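Local coordinates for protein peruvianin-I (Thevetia peruviana, PDB 6ORM) that is a germin-like cupin protein of the latex with proteolytic activity, classed as a cysteine peptidase, at residues R120-P123 and G124-F127. Numbering follows the deposited sequence.
Sequences RLTP and GDLF
The carboxylate of D125 folds back over the backbone of T122, across a type II beta turn that runs from T122 to D125 and links strands 116-121 and 126-129 of the cupin fold. OD2 of D125 accepts a hydrogen bond from T122 N at 2.8 Å through the lone pair anti to the other carboxylate oxygen, and the bond is nearly straight at 175°. In the other direction, D125 N donates to T122 O (3.0 Å), approaching in the plane of that carbonyl, so the two residues are joined by a reciprocal pair of bonds. T122 OG1, set between its own backbone N and carbonyl carbon (chi1 70°), comes within 3.5 Å of D125 OD2, at most a weak bond. OD1 is held by S40 of a second subunit, whose K43 reaches P123 O; the turn therefore also belongs to the subunit interface. With an alanine at D125, the T122 amide would probably lose its side-chain acceptor and S40 of the second subunit its mate, while the backbone bond of the turn could remain. G124 takes up a positive phi, a conformation in which a side chain would collide with P123 O, so glycine is called for. The side chain of L121 lies against the aliphatic part of D125, CB to CB 3.9 Å, and I38 of the second subunit packs on both residues. L121 meets F127 at about a right angle: F127 CB points back to L121, whose CD1 comes within 3.8 Å of it.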
ATOM      1  N   ARG A 120     -28.131   6.746 -17.012  1.00 43.01           N
ATOM      2  CA  ARG A 120     -27.909   7.044 -18.418  1.00 43.70           C
ATOM      3  C   ARG A 120     -26.832   8.117 -18.533  1.00 44.05           C
ATOM      4  O   ARG A 120     -26.889   9.138 -17.840  1.00 45.73           O
ATOM      5  CB  ARG A 120     -29.207   7.508 -19.078  1.00 46.02           C
ATOM      6  CG  ARG A 120     -29.119   7.705 -20.584  1.00 47.42           C
ATOM      7  CD  ARG A 120     -28.817   9.153 -20.941  1.00 49.23           C
ATOM      8  NE  ARG A 120     -29.818  10.074 -20.408  1.00 51.20           N
ATOM      9  CZ  ARG A 120     -30.779  10.638 -21.132  1.00 53.53           C
ATOM     10  NH1 ARG A 120     -30.873  10.382 -22.430  1.00 54.08           N
ATOM     11  NH2 ARG A 120     -31.647  11.463 -20.559  1.00 55.22           N
ATOM     12  N   LEU A 121     -25.844   7.876 -19.395  1.00 44.38           N
ATOM     13  CA  LEU A 121     -24.733   8.794 -19.608  1.00 43.60           C
ATOM     14  C   LEU A 121     -24.779   9.370 -21.018  1.00 44.65           C
ATOM     15  O   LEU A 121     -25.080   8.659 -21.981  1.00 45.27           O
ATOM     16  CB  LEU A 121     -23.380   8.102 -19.393  1.00 41.87           C
ATOM     17  CG  LEU A 121     -23.114   7.274 -18.131  1.00 41.21           C
ATOM     18  CD1 LEU A 121     -21.639   6.893 -18.055  1.00 40.26           C
ATOM     19  CD2 LEU A 121     -23.544   8.010 -16.878  1.00 41.45           C
ATOM     20  N   THR A 122     -24.505  10.672 -21.126  1.00 44.39           N
ATOM     21  CA  THR A 122     -24.322  11.354 -22.403  1.00 45.60           C
ATOM     22  C   THR A 122     -22.916  11.956 -22.416  1.00 45.06           C
ATOM     23  O   THR A 122     -22.266  11.977 -21.362  1.00 44.75           O
ATOM     24  CB  THR A 122     -25.412  12.415 -22.602  1.00 47.66           C
ATOM     25  OG1 THR A 122     -25.200  13.504 -21.695  1.00 48.51           O
ATOM     26  CG2 THR A 122     -26.794  11.816 -22.366  1.00 47.93           C
ATOM     27  N   PRO A 123     -22.400  12.431 -23.555  1.00 45.38           N
ATOM     28  CA  PRO A 123     -21.000  12.884 -23.602  1.00 44.92           C
ATOM     29  C   PRO A 123     -20.678  13.913 -22.523  1.00 44.95           C
ATOM     30  O   PRO A 123     -21.421  14.874 -22.313  1.00 45.61           O
ATOM     31  CB  PRO A 123     -20.875  13.484 -25.006  1.00 46.14           C
ATOM     32  CG  PRO A 123     -21.866  12.732 -25.812  1.00 46.87           C
ATOM     33  CD  PRO A 123     -23.028  12.506 -24.890  1.00 46.85           C
ATOM     34  N   GLY A 124     -19.554  13.701 -21.832  1.00 44.99           N
ATOM     35  CA  GLY A 124     -19.130  14.533 -20.728  1.00 45.51           C
ATOM     36  C   GLY A 124     -19.359  13.912 -19.365  1.00 45.69           C
ATOM     37  O   GLY A 124     -18.666  14.269 -18.401  1.00 45.71           O
ATOM     38  N   ASP A 125     -20.330  13.004 -19.266  1.00 44.93           N
ATOM     39  CA  ASP A 125     -20.678  12.375 -17.998  1.00 44.64           C
ATOM     40  C   ASP A 125     -19.549  11.478 -17.489  1.00 42.52           C
ATOM     41  O   ASP A 125     -18.819  10.846 -18.258  1.00 42.05           O
ATOM     42  CB  ASP A 125     -21.956  11.534 -18.150  1.00 45.87           C
ATOM     43  CG  ASP A 125     -23.236  12.325 -17.934  1.00 49.12           C
ATOM     44  OD1 ASP A 125     -23.326  13.175 -17.001  1.00 50.85           O
ATOM     45  OD2 ASP A 125     -24.172  12.074 -18.725  1.00 49.99           O
ATOM     46  N   LEU A 126     -19.416  11.421 -16.167  1.00 41.94           N
ATOM     47  CA  LEU A 126     -18.504  10.497 -15.516  1.00 40.40           C
ATOM     48  C   LEU A 126     -19.317   9.542 -14.658  1.00 40.07           C
ATOM     49  O   LEU A 126     -20.368   9.906 -14.125  1.00 41.13           O
ATOM     50  CB  LEU A 126     -17.466  11.213 -14.647  1.00 40.15           C
ATOM     51  CG  LEU A 126     -16.557  12.239 -15.315  1.00 41.09           C
ATOM     52  CD1 LEU A 126     -15.811  12.990 -14.240  1.00 40.98           C
ATOM     53  CD2 LEU A 126     -15.593  11.561 -16.276  1.00 40.73           C
ATOM     54  N   PHE A 127     -18.817   8.318 -14.538  1.00 37.49           N
ATOM     55  CA  PHE A 127     -19.449   7.301 -13.710  1.00 37.97           C
ATOM     56  C   PHE A 127     -18.341   6.445 -13.119  1.00 37.28           C
ATOM     57  O   PHE A 127     -17.450   6.001 -13.849  1.00 37.40           O
ATOM     58  CB  PHE A 127     -20.427   6.454 -14.533  1.00 38.84           C
ATOM     59  CG  PHE A 127     -21.340   5.594 -13.702  1.00 40.13           C
ATOM     60  CD1 PHE A 127     -20.975   4.301 -13.363  1.00 40.18           C
ATOM     61  CD2 PHE A 127     -22.565   6.073 -13.273  1.00 41.54           C
ATOM     62  CE1 PHE A 127     -21.815   3.502 -12.607  1.00 40.74           C
ATOM     63  CE2 PHE A 127     -23.409   5.280 -12.515  1.00 42.04           C
ATOM     64  CZ  PHE A 127     -23.034   3.995 -12.181  1.00 41.45           C
TER